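Local coordinates for thiol-activated cytolysin (Desulfobulbus propionicus, PDB 6NAL), which forms pores in membranes as a toxin of the cholesterol-dependent cytolysin family, probably by oligomerising on the target membrane before inserting a large beta-barrel, at the interface of chains A and B. Residues are numbered along the deposited sequence; one frame, centred on the assembly and turned at random. Chains: chain A/B, Thiol-activated cytolysin.

The interface of chains A and B. Residues chain A 52-54, 354; chain B 393-395.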
loop_
_atom_site.group_PDB
_atom_site.type_symbol
_atom_site.label_atom_id
_atom_site.label_comp_id
_atom_site.label_asym_id
_atom_site.label_seq_id
_atom_site.Cartn_x
_atom_site.Cartn_y
_atom_site.Cartn_z
ATOM N N LYS A 52 -3.932 -10.668 -6.725
ATOM C CA LYS A 52 -4.269 -11.315 -7.966
ATOM C C LYS A 52 -4.347 -10.235 -9.026
ATOM O O LYS A 52 -5.083 -9.251 -8.848
ATOM C CB LYS A 52 -5.597 -12.052 -7.825
ATOM C CG LYS A 52 -5.980 -12.854 -9.061
ATOM C CD LYS A 52 -7.200 -13.766 -8.827
ATOM C CE LYS A 52 -8.041 -13.852 -10.133
ATOM N NZ LYS A 52 -8.599 -15.178 -10.488
ATOM N N CYS A 53 -3.582 -10.425 -10.119
ATOM C CA CYS A 53 -3.517 -9.484 -11.226
ATOM C C CYS A 53 -3.620 -10.228 -12.539
ATOM O O CYS A 53 -3.356 -11.426 -12.614
ATOM C CB CYS A 53 -2.198 -8.694 -11.308
ATOM S SG CYS A 53 -1.684 -7.969 -9.811
ATOM N N SER A 54 -3.950 -9.481 -13.588
ATOM C CA SER A 54 -3.863 -9.952 -14.952
ATOM C C SER A 54 -3.130 -8.910 -15.797
ATOM O O SER A 54 -3.109 -7.718 -15.499
ATOM C CB SER A 54 -5.239 -10.277 -15.496
ATOM O OG SER A 54 -5.900 -9.160 -16.004
ATOM N N GLU A 354 -3.209 -14.237 -15.925
ATOM C CA GLU A 354 -3.297 -13.847 -14.533
ATOM C C GLU A 354 -2.076 -14.349 -13.786
ATOM O O GLU A 354 -1.405 -15.292 -14.202
ATOM C CB GLU A 354 -4.573 -14.373 -13.889
ATOM C CG GLU A 354 -5.814 -13.904 -14.637
ATOM C CD GLU A 354 -7.111 -14.526 -14.139
ATOM O OE1 GLU A 354 -7.034 -15.552 -13.428
ATOM O OE2 GLU A 354 -8.201 -13.984 -14.469
ATOM N N LEU B 393 -9.915 -8.224 -9.516
ATOM C CA LEU B 393 -8.711 -8.303 -10.315
ATOM C C LEU B 393 -8.095 -6.924 -10.526
ATOM O O LEU B 393 -8.771 -5.989 -10.965
ATOM C CB LEU B 393 -9.060 -8.936 -11.651
ATOM C CG LEU B 393 -8.518 -10.338 -11.930
ATOM C CD1 LEU B 393 -8.599 -10.589 -13.412
ATOM C CD2 LEU B 393 -7.111 -10.437 -11.465
ATOM N N LYS B 394 -6.818 -6.802 -10.224
ATOM C CA LYS B 394 -6.058 -5.653 -10.697
ATOM C C LYS B 394 -5.670 -5.934 -12.157
ATOM O O LYS B 394 -4.866 -6.820 -12.443
ATOM C CB LYS B 394 -4.852 -5.424 -9.792
ATOM C CG LYS B 394 -4.051 -4.194 -10.154
ATOM C CD LYS B 394 -2.721 -4.178 -9.381
ATOM C CE LYS B 394 -1.881 -2.967 -9.790
ATOM N NZ LYS B 394 -0.488 -3.035 -9.239
ATOM N N VAL B 395 -6.261 -5.225 -13.089
ATOM C CA VAL B 395 -5.977 -5.446 -14.516
ATOM C C VAL B 395 -5.000 -4.389 -15.014
ATOM O O VAL B 395 -5.181 -3.194 -14.747
ATOM C CB VAL B 395 -7.269 -5.427 -15.348
ATOM C CG1 VAL B 395 -7.029 -5.593 -16.793
ATOM C CG2 VAL B 395 -8.225 -6.511 -14.871
#
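The backbone N of A:Ser54 donates to the main-chain carbonyl O of B:Lys394 at 3.0 Å, with an angle of 161° at the hydrogen. A longer, weak bond of 3.3 Å runs the other way, from B:Lys394 N to A:Lys52 O. B:Lys394 thus both donates and accepts, to residues on either side of A:Cys53, the pattern of parallel pairing. Strand 44-59 of chain A and strand 393-400 of chain B therefore join edge to edge, with A:Cys53 bridged to B:Lys394 and A:Ser54 to B:Val395.

B:Leu393, which hides 84 Å² against chain A, makes apolar contacts on one face of this pairing, to A:Lys52, A:Cys53 and A:Ser54. Its CD2 methyl lies 3.6 Å from A:Lys52 CG, and the two side chains pass at a slant. The lysine has CG anti to its own backbone N (chi1 -176°); the bend at chi3 places CE beside the leucine as well, and the bend at chi4 turns the amino NZ toward the carboxylate of A:Glu354, forming a long intrachain salt bridge to OE1 at 3.4 Å. The other carboxylate oxygen, OE2, lies 3.6 Å from B:Leu393 CD1, where the glutamate crosses the leucine at about a right angle. The ion pair may help keep both flanking chains beside the leucine. A:Ser54 CB also borders CD1, while its OG faces the two methyls of B:Val395.

On the opposite face, the extended aliphatic stem of B:Lys394 runs past the cysteine thiol group. The chains are copies of one protein and the contact recurs by two-fold symmetry; this dimer may be a product of crystal packing. A:Cys53 SG, turned beside its own backbone N (chi1 -49°), meets B:Lys394 CD at 4.0 Å.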